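Local structure of membrane-bound protease PH1510 (Pyrococcus horikoshii, 6M4B) at residues A[11-16]-A[28-33]; A[54-59]-A[85-90]; A[61-64]-A[69-72]; A[168-173]-A[180-185]. The protein acts as a serine-type protease associated with the membrane, cutting substrates preferentially near hydrophobic or aromatic residues and able to degrade casein and a stomatin homolog in vitro. The protein carries 1 engineered substitution. All blocks are in the same frame, centred on the assembly; numbering follows the deposited sequence.

Contact 1 (A[11-16]-A[28-33])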
loop_
_atom_site.group_PDB
_atom_site.type_symbol
_atom_site.label_atom_id
_atom_site.label_comp_id
_atom_site.label_asym_id
_atom_site.label_seq_id
_atom_site.Cartn_x
_atom_site.Cartn_y
_atom_site.Cartn_z
ATOM N N TYR A 11 21.762 -7.186 -10.185
ATOM C CA TYR A 11 21.832 -5.875 -10.826
ATOM C C TYR A 11 22.006 -4.795 -9.781
ATOM O O TYR A 11 21.621 -4.970 -8.622
ATOM C CB TYR A 11 20.614 -5.628 -11.681
ATOM C CG TYR A 11 20.640 -6.444 -12.971
ATOM C CD1 TYR A 11 21.409 -6.027 -14.062
ATOM C CD2 TYR A 11 19.911 -7.618 -13.095
ATOM C CE1 TYR A 11 21.423 -6.741 -15.236
ATOM C CE2 TYR A 11 19.916 -8.346 -14.274
ATOM C CZ TYR A 11 20.671 -7.904 -15.339
ATOM O OH TYR A 11 20.688 -8.625 -16.498
ATOM N N VAL A 12 22.642 -3.708 -10.190
ATOM C CA VAL A 12 22.867 -2.532 -9.362
ATOM C C VAL A 12 22.431 -1.327 -10.209
ATOM O O VAL A 12 22.872 -1.209 -11.344
ATOM C CB VAL A 12 24.341 -2.385 -8.947
ATOM C CG1 VAL A 12 24.574 -1.144 -8.127
ATOM C CG2 VAL A 12 24.800 -3.589 -8.130
ATOM N N ALA A 13 21.572 -0.460 -9.670
ATOM C CA ALA A 13 21.274 0.802 -10.306
ATOM C C ALA A 13 21.395 1.922 -9.311
ATOM O O ALA A 13 21.495 1.698 -8.106
ATOM C CB ALA A 13 19.902 0.770 -10.917
ATOM N N GLN A 14 21.416 3.130 -9.822
ATOM C CA GLN A 14 21.600 4.313 -9.008
ATOM C C GLN A 14 20.369 5.166 -9.212
ATOM O O GLN A 14 19.928 5.346 -10.358
ATOM C CB GLN A 14 22.791 5.111 -9.451
ATOM C CG GLN A 14 24.134 4.433 -9.307
ATOM C CD GLN A 14 25.281 5.399 -9.491
ATOM O OE1 GLN A 14 25.770 5.988 -8.528
ATOM N NE2 GLN A 14 25.708 5.577 -10.731
ATOM N N ILE A 15 19.815 5.667 -8.112
ATOM C CA ILE A 15 18.755 6.667 -8.157
ATOM C C ILE A 15 19.115 7.795 -7.195
ATOM O O ILE A 15 19.335 7.574 -5.983
ATOM C CB ILE A 15 17.365 6.028 -7.925
ATOM C CG1 ILE A 15 16.997 5.197 -9.161
ATOM C CG2 ILE A 15 16.282 7.091 -7.714
ATOM C CD1 ILE A 15 15.842 4.276 -8.987
ATOM N N LYS A 16 19.260 8.986 -7.777
ATOM C CA LYS A 16 19.624 10.192 -7.065
ATOM C C LYS A 16 18.628 11.328 -7.299
ATOM O O LYS A 16 17.983 11.385 -8.347
ATOM C CB LYS A 16 20.999 10.658 -7.521
ATOM C CG LYS A 16 22.074 9.591 -7.435
ATOM C CD LYS A 16 23.473 10.191 -7.430
ATOM C CE LYS A 16 24.549 9.113 -7.507
ATOM N NZ LYS A 16 25.826 9.576 -6.881
ATOM N N ASP A 28 10.640 1.526 -12.055
ATOM C CA ASP A 28 9.887 0.533 -12.865
ATOM C C ASP A 28 10.796 -0.139 -13.923
ATOM O O ASP A 28 10.756 -1.374 -14.111
ATOM C CB ASP A 28 8.672 1.161 -13.544
ATOM C CG ASP A 28 7.807 0.155 -14.276
ATOM O OD1 ASP A 28 7.691 -1.014 -13.868
ATOM O OD2 ASP A 28 7.192 0.543 -15.301
ATOM N N ARG A 29 11.599 0.676 -14.600
ATOM C CA ARG A 29 12.429 0.166 -15.702
ATOM C C ARG A 29 13.503 -0.767 -15.151
ATOM O O ARG A 29 13.600 -1.914 -15.604
ATOM C CB ARG A 29 13.056 1.327 -16.511
ATOM C CG ARG A 29 13.909 0.912 -17.713
ATOM C CD ARG A 29 14.442 2.142 -18.520
ATOM N NE ARG A 29 15.674 1.785 -19.251
ATOM C CZ ARG A 29 16.922 1.842 -18.765
ATOM N NH1 ARG A 29 17.942 1.487 -19.545
ATOM N NH2 ARG A 29 17.173 2.242 -17.519
ATOM N N TYR A 30 14.266 -0.285 -14.161
ATOM C CA TYR A 30 15.355 -1.065 -13.562
ATOM C C TYR A 30 14.854 -2.402 -12.963
ATOM O O TYR A 30 15.453 -3.458 -13.139
ATOM C CB TYR A 30 16.053 -0.265 -12.464
ATOM C CG TYR A 30 16.867 0.932 -12.909
ATOM C CD1 TYR A 30 17.724 0.859 -14.007
ATOM C CD2 TYR A 30 16.829 2.135 -12.195
ATOM C CE1 TYR A 30 18.498 1.955 -14.396
ATOM C CE2 TYR A 30 17.599 3.234 -12.568
ATOM C CZ TYR A 30 18.432 3.142 -13.682
ATOM O OH TYR A 30 19.209 4.221 -14.075
ATOM N N ILE A 31 13.743 -2.359 -12.254
ATOM C CA ILE A 31 13.214 -3.581 -11.641
ATOM C C ILE A 31 12.690 -4.516 -12.728
ATOM O O ILE A 31 12.867 -5.732 -12.643
ATOM C CB ILE A 31 12.134 -3.259 -10.574
ATOM C CG1 ILE A 31 12.749 -2.488 -9.411
ATOM C CG2 ILE A 31 11.481 -4.529 -10.044
ATOM C CD1 ILE A 31 11.752 -1.818 -8.481
ATOM N N THR A 32 12.032 -3.964 -13.751
ATOM C CA THR A 32 11.475 -4.822 -14.827
ATOM C C THR A 32 12.600 -5.582 -15.535
ATOM O O THR A 32 12.533 -6.814 -15.723
ATOM C CB THR A 32 10.634 -4.030 -15.866
ATOM O OG1 THR A 32 9.609 -3.299 -15.183
ATOM C CG2 THR A 32 9.966 -4.989 -16.829
ATOM N N ILE A 33 13.660 -4.864 -15.851
ATOM C CA ILE A 33 14.832 -5.487 -16.468
ATOM C C ILE A 33 15.338 -6.657 -15.623
ATOM O O ILE A 33 15.446 -7.777 -16.100
ATOM C CB ILE A 33 15.959 -4.460 -16.707
ATOM C CG1 ILE A 33 15.553 -3.503 -17.826
ATOM C CG2 ILE A 33 17.252 -5.176 -17.096
ATOM C CD1 ILE A 33 16.427 -2.263 -17.950
HETATM O O HOH W 1 21.639 3.636 -12.933
#

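Contact 2 (A[54-59]-A[85-90])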
loop_
_atom_site.group_PDB
_atom_site.type_symbol
_atom_site.label_atom_id
_atom_site.label_comp_id
_atom_site.label_asym_id
_atom_site.label_seq_id
_atom_site.Cartn_x
_atom_site.Cartn_y
_atom_site.Cartn_z
ATOM N N ASP A 54 2.913 10.704 -3.630
ATOM C CA ASP A 54 2.262 9.792 -4.571
ATOM C C ASP A 54 3.252 8.918 -5.391
ATOM O O ASP A 54 3.015 7.699 -5.581
ATOM C CB ASP A 54 1.198 10.511 -5.484
ATOM C CG ASP A 54 1.746 11.789 -6.199
ATOM O OD1 ASP A 54 2.931 11.859 -6.565
ATOM O OD2 ASP A 54 0.990 12.764 -6.392
ATOM N N ALA A 55 4.335 9.538 -5.865
ATOM C CA ALA A 55 5.363 8.816 -6.576
ATOM C C ALA A 55 6.016 7.797 -5.605
ATOM O O ALA A 55 6.187 6.663 -5.986
ATOM C CB ALA A 55 6.393 9.764 -7.167
ATOM N N MET A 56 6.291 8.223 -4.364
ATOM C CA MET A 56 6.795 7.313 -3.321
ATOM C C MET A 56 5.901 6.087 -3.144
ATOM O O MET A 56 6.393 4.969 -3.158
ATOM C CB MET A 56 6.982 8.074 -2.024
ATOM C CG MET A 56 7.315 7.234 -0.814
ATOM S SD MET A 56 5.858 6.587 0.048
ATOM C CE MET A 56 5.405 8.095 0.908
ATOM N N MET A 57 4.583 6.293 -3.070
ATOM C CA MET A 57 3.637 5.197 -2.874
ATOM C C MET A 57 3.615 4.235 -4.024
ATOM O O MET A 57 3.608 3.051 -3.777
ATOM C CB MET A 57 2.221 5.703 -2.518
ATOM C CG MET A 57 2.144 6.162 -1.060
ATOM S SD MET A 57 0.514 6.698 -0.626
ATOM C CE MET A 57 0.814 7.912 0.615
ATOM N N ASN A 58 3.673 4.728 -5.261
ATOM C CA ASN A 58 3.770 3.846 -6.427
ATOM C C ASN A 58 5.119 3.136 -6.477
ATOM O O ASN A 58 5.159 1.955 -6.832
ATOM C CB ASN A 58 3.553 4.602 -7.758
ATOM C CG ASN A 58 2.186 5.285 -7.839
ATOM O OD1 ASN A 58 1.172 4.732 -7.425
ATOM N ND2 ASN A 58 2.166 6.493 -8.382
ATOM N N ILE A 59 6.203 3.821 -6.054
ATOM C CA ILE A 59 7.495 3.142 -5.970
ATOM C C ILE A 59 7.412 2.036 -4.918
ATOM O O ILE A 59 7.742 0.876 -5.184
ATOM C CB ILE A 59 8.643 4.093 -5.644
ATOM C CG1 ILE A 59 8.831 5.068 -6.802
ATOM C CG2 ILE A 59 9.931 3.285 -5.382
ATOM C CD1 ILE A 59 9.811 6.201 -6.506
ATOM N N GLY A 85 12.175 9.085 0.821
ATOM C CA GLY A 85 13.186 8.059 0.653
ATOM C C GLY A 85 13.185 7.008 1.753
ATOM O O GLY A 85 13.577 5.859 1.499
ATOM N N THR A 86 12.817 7.419 2.983
ATOM C CA THR A 86 12.762 6.511 4.101
ATOM C C THR A 86 11.737 5.411 3.876
ATOM O O THR A 86 12.005 4.255 4.182
ATOM C CB THR A 86 12.442 7.282 5.345
ATOM O OG1 THR A 86 13.497 8.238 5.568
ATOM C CG2 THR A 86 12.346 6.400 6.532
ATOM N N TYR A 87 10.587 5.783 3.287
ATOM C CA TYR A 87 9.495 4.888 3.001
ATOM C C TYR A 87 9.892 3.871 1.911
ATOM O O TYR A 87 9.536 2.713 2.001
ATOM C CB TYR A 87 8.235 5.653 2.506
ATOM C CG TYR A 87 7.582 6.629 3.510
ATOM C CD1 TYR A 87 8.115 7.898 3.751
ATOM C CD2 TYR A 87 6.383 6.307 4.146
ATOM C CE1 TYR A 87 7.496 8.787 4.614
ATOM C CE2 TYR A 87 5.754 7.199 4.974
ATOM C CZ TYR A 87 6.302 8.435 5.195
ATOM O OH TYR A 87 5.696 9.296 6.025
ATOM N N ILE A 88 10.634 4.314 0.897
ATOM C CA ILE A 88 11.128 3.426 -0.158
ATOM C C ILE A 88 11.995 2.359 0.490
ATOM O O ILE A 88 11.797 1.180 0.264
ATOM C CB ILE A 88 11.913 4.236 -1.234
ATOM C CG1 ILE A 88 10.970 5.211 -1.988
ATOM C CG2 ILE A 88 12.581 3.331 -2.283
ATOM C CD1 ILE A 88 11.679 6.275 -2.811
ATOM N N ALA A 89 12.900 2.790 1.367
ATOM C CA ALA A 89 13.705 1.867 2.129
ATOM C C ALA A 89 12.881 0.911 3.004
ATOM O O ALA A 89 13.027 -0.324 2.851
ATOM C CB ALA A 89 14.694 2.612 2.985
ATOM N N LEU A 90 11.983 1.447 3.856
ATOM C CA LEU A 90 11.125 0.589 4.688
ATOM C C LEU A 90 10.220 -0.347 3.930
ATOM O O LEU A 90 9.836 -1.404 4.453
ATOM C CB LEU A 90 10.324 1.394 5.696
ATOM C CG LEU A 90 11.157 2.153 6.695
ATOM C CD1 LEU A 90 10.277 3.133 7.441
ATOM C CD2 LEU A 90 11.814 1.179 7.668
#

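Contact 3 (A[61-64]-A[69-72])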
loop_
_atom_site.group_PDB
_atom_site.type_symbol
_atom_site.label_atom_id
_atom_site.label_comp_id
_atom_site.label_asym_id
_atom_site.label_seq_id
_atom_site.Cartn_x
_atom_site.Cartn_y
_atom_site.Cartn_z
ATOM N N GLN A 61 4.911 0.399 -3.844
ATOM C CA GLN A 61 4.062 -0.691 -4.308
ATOM C C GLN A 61 4.729 -1.484 -5.451
ATOM O O GLN A 61 4.530 -2.679 -5.577
ATOM C CB GLN A 61 2.665 -0.197 -4.729
ATOM C CG GLN A 61 1.546 -1.109 -4.186
ATOM C CD GLN A 61 0.669 -1.661 -5.250
ATOM O OE1 GLN A 61 1.037 -1.664 -6.421
ATOM N NE2 GLN A 61 -0.481 -2.167 -4.859
ATOM N N ARG A 62 5.505 -0.821 -6.280
ATOM C CA ARG A 62 6.259 -1.552 -7.315
ATOM C C ARG A 62 7.268 -2.536 -6.686
ATOM O O ARG A 62 7.353 -3.686 -7.100
ATOM C CB ARG A 62 6.992 -0.574 -8.213
ATOM C CG ARG A 62 7.722 -1.187 -9.382
ATOM C CD ARG A 62 6.768 -1.914 -10.290
ATOM N NE ARG A 62 7.474 -2.571 -11.363
ATOM C CZ ARG A 62 7.860 -3.841 -11.396
ATOM N NH1 ARG A 62 7.663 -4.679 -10.369
ATOM N NH2 ARG A 62 8.463 -4.288 -12.504
ATOM N N ILE A 63 7.973 -2.074 -5.666
ATOM C CA ILE A 63 8.878 -2.936 -4.918
ATOM C C ILE A 63 8.125 -4.093 -4.269
ATOM O O ILE A 63 8.546 -5.248 -4.378
ATOM C CB ILE A 63 9.663 -2.125 -3.895
ATOM C CG1 ILE A 63 10.617 -1.193 -4.653
ATOM C CG2 ILE A 63 10.415 -3.019 -2.911
ATOM C CD1 ILE A 63 11.201 -0.095 -3.829
ATOM N N GLN A 64 6.975 -3.825 -3.666
ATOM C CA GLN A 64 6.254 -4.876 -2.992
ATOM C C GLN A 64 5.775 -5.985 -3.920
ATOM O O GLN A 64 5.655 -7.108 -3.477
ATOM C CB GLN A 64 5.067 -4.314 -2.202
ATOM C CG GLN A 64 5.471 -3.571 -0.925
ATOM C CD GLN A 64 4.263 -2.955 -0.214
ATOM O OE1 GLN A 64 3.292 -2.537 -0.868
ATOM N NE2 GLN A 64 4.313 -2.887 1.117
ATOM N N PRO A 69 13.870 -9.929 -5.162
ATOM C CA PRO A 69 14.230 -9.031 -4.065
ATOM C C PRO A 69 14.839 -7.693 -4.541
ATOM O O PRO A 69 15.689 -7.680 -5.387
ATOM C CB PRO A 69 15.258 -9.857 -3.274
ATOM C CG PRO A 69 14.972 -11.294 -3.631
ATOM C CD PRO A 69 14.485 -11.276 -5.027
ATOM N N VAL A 70 14.343 -6.595 -3.988
ATOM C CA VAL A 70 14.882 -5.247 -4.106
ATOM C C VAL A 70 15.582 -4.814 -2.799
ATOM O O VAL A 70 14.962 -4.757 -1.704
ATOM C CB VAL A 70 13.767 -4.223 -4.388
ATOM C CG1 VAL A 70 14.364 -2.837 -4.691
ATOM C CG2 VAL A 70 12.916 -4.705 -5.535
ATOM N N ILE A 71 16.847 -4.478 -2.909
ATOM C CA ILE A 71 17.666 -4.056 -1.787
ATOM C C ILE A 71 17.855 -2.554 -1.980
ATOM O O ILE A 71 18.321 -2.121 -3.028
ATOM C CB ILE A 71 19.002 -4.807 -1.751
ATOM C CG1 ILE A 71 18.723 -6.301 -1.567
ATOM C CG2 ILE A 71 19.864 -4.291 -0.610
ATOM C CD1 ILE A 71 19.937 -7.183 -1.671
ATOM N N ILE A 72 17.508 -1.776 -0.958
ATOM C CA ILE A 72 17.717 -0.352 -0.992
ATOM C C ILE A 72 19.008 -0.096 -0.224
ATOM O O ILE A 72 19.133 -0.497 0.925
ATOM C CB ILE A 72 16.513 0.427 -0.395
ATOM C CG1 ILE A 72 15.242 0.183 -1.233
ATOM C CG2 ILE A 72 16.829 1.894 -0.336
ATOM C CD1 ILE A 72 15.273 0.673 -2.649
#

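Contact 4 (A[168-173]-A[180-185])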
loop_
_atom_site.group_PDB
_atom_site.type_symbol
_atom_site.label_atom_id
_atom_site.label_comp_id
_atom_site.label_asym_id
_atom_site.label_seq_id
_atom_site.Cartn_x
_atom_site.Cartn_y
_atom_site.Cartn_z
ATOM N N ILE A 168 17.261 -1.139 9.882
ATOM C CA ILE A 168 17.925 -1.662 8.675
ATOM C C ILE A 168 18.592 -2.998 9.015
ATOM O O ILE A 168 18.667 -3.392 10.168
ATOM C CB ILE A 168 18.977 -0.679 8.140
ATOM C CG1 ILE A 168 20.142 -0.520 9.129
ATOM C CG2 ILE A 168 18.350 0.685 7.871
ATOM C CD1 ILE A 168 21.290 0.294 8.589
ATOM N N GLU A 169 19.086 -3.673 7.994
ATOM C CA GLU A 169 19.658 -4.991 8.156
ATOM C C GLU A 169 21.196 -5.010 7.989
ATOM O O GLU A 169 21.829 -5.829 8.600
ATOM C CB GLU A 169 18.983 -6.016 7.229
ATOM C CG GLU A 169 17.518 -6.305 7.535
ATOM C CD GLU A 169 16.600 -5.172 7.081
ATOM O OE1 GLU A 169 15.859 -4.609 7.924
ATOM O OE2 GLU A 169 16.627 -4.841 5.882
ATOM N N VAL A 170 21.765 -4.090 7.225
ATOM C CA VAL A 170 23.157 -4.162 6.881
ATOM C C VAL A 170 23.801 -2.789 6.863
ATOM O O VAL A 170 23.289 -1.844 6.276
ATOM C CB VAL A 170 23.329 -4.839 5.468
ATOM C CG1 VAL A 170 24.768 -4.812 5.015
ATOM C CG2 VAL A 170 22.781 -6.293 5.471
ATOM N N VAL A 171 24.945 -2.690 7.523
ATOM C CA VAL A 171 25.907 -1.581 7.255
ATOM C C VAL A 171 27.062 -2.101 6.375
ATOM O O VAL A 171 27.764 -3.058 6.772
ATOM C CB VAL A 171 26.499 -1.031 8.567
ATOM C CG1 VAL A 171 27.418 0.158 8.271
ATOM C CG2 VAL A 171 25.372 -0.652 9.506
ATOM N N ALA A 172 27.262 -1.460 5.230
ATOM C CA ALA A 172 28.245 -1.908 4.232
ATOM C C ALA A 172 28.908 -0.771 3.458
ATOM O O ALA A 172 28.223 0.077 2.848
ATOM C CB ALA A 172 27.574 -2.843 3.222
ATOM N N ARG A 173 30.248 -0.859 3.407
ATOM C CA ARG A 173 31.135 0.122 2.777
ATOM C C ARG A 173 31.038 0.109 1.273
ATOM O O ARG A 173 31.262 1.122 0.668
ATOM C CB ARG A 173 32.585 -0.210 3.094
ATOM C CG ARG A 173 32.948 -0.287 4.574
ATOM C CD ARG A 173 34.434 -0.585 4.769
ATOM N NE ARG A 173 35.019 -1.564 3.833
ATOM C CZ ARG A 173 35.266 -2.841 4.111
ATOM N NH1 ARG A 173 35.803 -3.624 3.156
ATOM N NH2 ARG A 173 34.957 -3.355 5.316
ATOM N N LYS A 180 28.379 -9.732 0.825
ATOM C CA LYS A 180 28.901 -10.646 1.841
ATOM C C LYS A 180 28.021 -10.726 3.084
ATOM O O LYS A 180 27.691 -11.807 3.555
ATOM C CB LYS A 180 30.323 -10.211 2.179
ATOM C CG LYS A 180 31.138 -11.084 3.117
ATOM C CD LYS A 180 32.515 -10.417 3.339
ATOM C CE LYS A 180 33.012 -10.458 4.789
ATOM N NZ LYS A 180 33.773 -11.697 5.104
ATOM N N LYS A 181 27.657 -9.591 3.663
ATOM C CA LYS A 181 26.824 -9.600 4.908
ATOM C C LYS A 181 25.354 -9.940 4.660
ATOM O O LYS A 181 24.652 -10.374 5.593
ATOM C CB LYS A 181 26.889 -8.237 5.586
ATOM C CG LYS A 181 28.265 -7.903 6.152
ATOM C CD LYS A 181 28.382 -6.423 6.479
ATOM C CE LYS A 181 29.411 -6.154 7.562
ATOM N NZ LYS A 181 29.182 -4.830 8.192
ATOM N N SER A 182 24.879 -9.695 3.434
ATOM C CA SER A 182 23.480 -9.970 3.087
ATOM C C SER A 182 23.280 -11.440 2.743
ATOM O O SER A 182 22.135 -11.950 2.771
ATOM C CB SER A 182 23.005 -9.109 1.934
ATOM O OG SER A 182 22.945 -7.751 2.324
ATOM N N ASN A 183 24.375 -12.125 2.405
ATOM C CA ASN A 183 24.292 -13.519 1.943
ATOM C C ASN A 183 23.717 -14.404 3.013
ATOM O O ASN A 183 24.197 -14.379 4.117
ATOM C CB ASN A 183 25.701 -14.020 1.594
ATOM C CG ASN A 183 25.695 -15.387 0.977
ATOM O OD1 ASN A 183 24.724 -15.805 0.356
ATOM N ND2 ASN A 183 26.799 -16.050 1.070
ATOM N N GLY A 184 22.702 -15.184 2.688
ATOM C CA GLY A 184 22.004 -16.060 3.653
ATOM C C GLY A 184 20.890 -15.416 4.493
ATOM O O GLY A 184 20.268 -16.108 5.299
ATOM N N MET A 185 20.647 -14.113 4.337
ATOM C CA MET A 185 19.523 -13.524 5.042
ATOM C C MET A 185 18.222 -13.616 4.232
ATOM O O MET A 185 18.220 -13.683 2.984
ATOM C CB MET A 185 19.864 -12.210 5.807
ATOM C CG MET A 185 20.430 -11.002 5.149
ATOM S SD MET A 185 20.507 -9.662 6.356
ATOM C CE MET A 185 21.964 -9.709 7.436
HETATM O O HOH W 2 26.048 -4.739 9.144
#

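Contact 1 (A[11-16]-A[28-33])
Y30 of helix 21-36 lays its aromatic ring against A13 of strand 9-16, and the segments 11-16 and 28-33 run almost exactly antiparallel, at 175°, with axes 9.6 Å apart. From CB the side chain leaves the helix with CG anti to its own carbonyl carbon (chi1 -69°), which sends the ring out to the strand. At the base of the ring, CG and CD2 of Y30 each lie 3.6 Å from A13 CB. That methyl is centred over one face, 3.5 Å from the ring centroid of Y30 and only 8° off the normal, a clear CH-pi contact shared by all six ring carbons. Farther out, Y30 CE2 has I15 CG1 at 4.0 Å, near the plane of the ring, while I15 CD1 lies at the same edge. The tip is polar: Y30 OH is 2.7 Å from a water that accepts the backbone N-H of Q14 at 3.2 Å from Q14 N, so the phenol reaches the strand backbone through one solvent molecule. I42 of strand 41-47 and P210 also touch the Y30 side chain. With an alanine here, the A13 methyl and the CG1-CD1 branch of I15 would probably face a gap, and the water on Q14 N would be left without its phenol mate. In this N-terminal protease domain of the longer membrane protein, the arrangement is the strand-to-helix half of a beta-alpha-beta unit, strand 9-16, helix 21-36 and strand 41-47, belonging to a ClpP/crotonase-type fold.

Contact 2 (A[54-59]-A[85-90])
The helical turns carrying M56 and I88 run side by side in nearly the same direction, their axes 9.3 Å apart and inclined by 10°, with the CA atoms of these two residues 6.6 Å apart. This pairing belongs to the alpha/beta core of a ClpP/crotonase-type protease: helix 53-64 starts at A53, the last of the substrate-binding residues G50 to A53, and helix 84-90 begins directly after the nucleophile position, A83, an engineered alanine in this structure. The interface is wholly apolar and buried. At its C-terminal end I59 and I88 meet branch against branch, with I59 CG2 4.0 Å from I88 CG1 and I59 CD1 4.1 Å from I88 CD1. I19 and F27 touch both isoleucines, closing this patch from the neighbouring loop and helix 21-36. Towards the active site the residues change to M56 and Y87, whose side chain lies about 4 Å from that of C106, a substrate-binding residue; F129 and I133 of helix 123-139 also pack on the tyrosine. M56 has CG anti to the backbone N (chi1 172°) and then bends at both following torsions, a course that folds the thioether against its neighbour instead of extending it along the helix. M56 SD packs 3.5 Å from Y87 CB and makes an oblique Met-aromatic contact, 4.5 Å from the centroid of the Y87 ring and 39° off its normal. Beyond it the terminal methyl rises over one face of the ring, M56 CE standing 3.8 Å from the centroid of Y87, displaced toward the rim.

Contact 3 (A[61-64]-A[69-72])
NH2 of R62, the residue just before I63 where helix 53-64 meets V70, is gripped twice by helix 21-36: it forms a salt bridge with OE1 of E35 and a hydrogen bond with OG1 of T32. NE of the same guanidinium makes a second salt bridge, to OD1 of D28, so the flat group is fixed by bonds from more than one of its nitrogens and has little freedom to turn. R62 is thereby tied to the adjoining helix, while I63 points at the strand and carries the apolar contact.

Two branches of I63 share that work. With CG1 anti to the carbonyl carbon (chi1 -68°), CG2 is brought down on V70, where I63 CG2 lies 3.9 Å from V70 CB. The methyl V70 CG2 is almost as near, 4.0 Å from I63 CG2. On the other branch I63 CG1 lies 4.1 Å from V70 CG1, so the beta-branched side chains engage along both arms and cross at about a right angle. The contact closes the return leg of a beta-alpha-beta unit, in which strand 41-47 passes through helix 53-64 into the parallel strand 70-74; four residues separate the two segments. Alternation along the strand turns V70 and I72 to the helix and I71 to the other face of the sheet. I72 bends at chi2 (-64°), and its CD1 comes to 4.3 Å from CD1 of I63, a looser touch than that of V70. I88 of helix 84-90 packs against both isoleucines, I63 and I72.

Contact 4 (A[168-173]-A[180-185])
V170 is the packed centre of this contact, meeting helix 175-182 and the turn after it with both of its methyls. V170 CG1 lies 4.1 Å from K181 CB, while V170 CG2 sits 3.5 Å from OG of S182, a hydroxyl whose polar partner is the carbonyl of L178. M185 closes a type II turn that begins at S182, and its chain, bent at chi3, curls back over the strand. There M185 CE is 4.0 Å from V170 CG2, and M185 SD is equally far from CB of E169, whose carboxylate turns off to the N-H of I95 and to R142. An alanine in place of M185 would probably uncover V170 CG2 and the base of E169, opening a gap between turn and strand.

The other flank is polar and faces solvent, with exposed K181 and a water. K181 reaches alongside the strand with an extended chain, and its NZ donates to the carbonyl O of V171 over 2.7 Å, nearly along the C=O axis (166°). A water accepts from V171 N at 2.8 Å and, less closely, from K181 NZ at 3.3 Å. Strand 170-171 is outermost in the parallel sheet of this chain, its V170 and A172 backbones pairing with strand 94-97. The outward amide and carbonyl of V171 are therefore met by a water and an ammonium group instead of by a further strand.

Contact 3 touches both contact 1 and contact 2, whose own nearest atoms are about 6 Å apart; contact 4 stands at the sheet edge. Contact 1 joins contact 3 through a salt bridge, D28 OD1 to R62 NE at 3.0 Å, and apolar packing, I31 CD1 4.0 Å from I63 CG1. Contacts 2 and 3 share helix 53-64, and I88 CG2 lies 3.8 Å from I72 CD1. Contact 2 is closest to the substrate-binding residues; in contact 1 the I15 side chain is about 10 Å from G50. Contacts 1, 3 and 4 reach the same parallel sheet, but the nearest atoms of contacts 3 and 4 remain about 5 Å apart. Contacts 2 and 3 meet the second subunit.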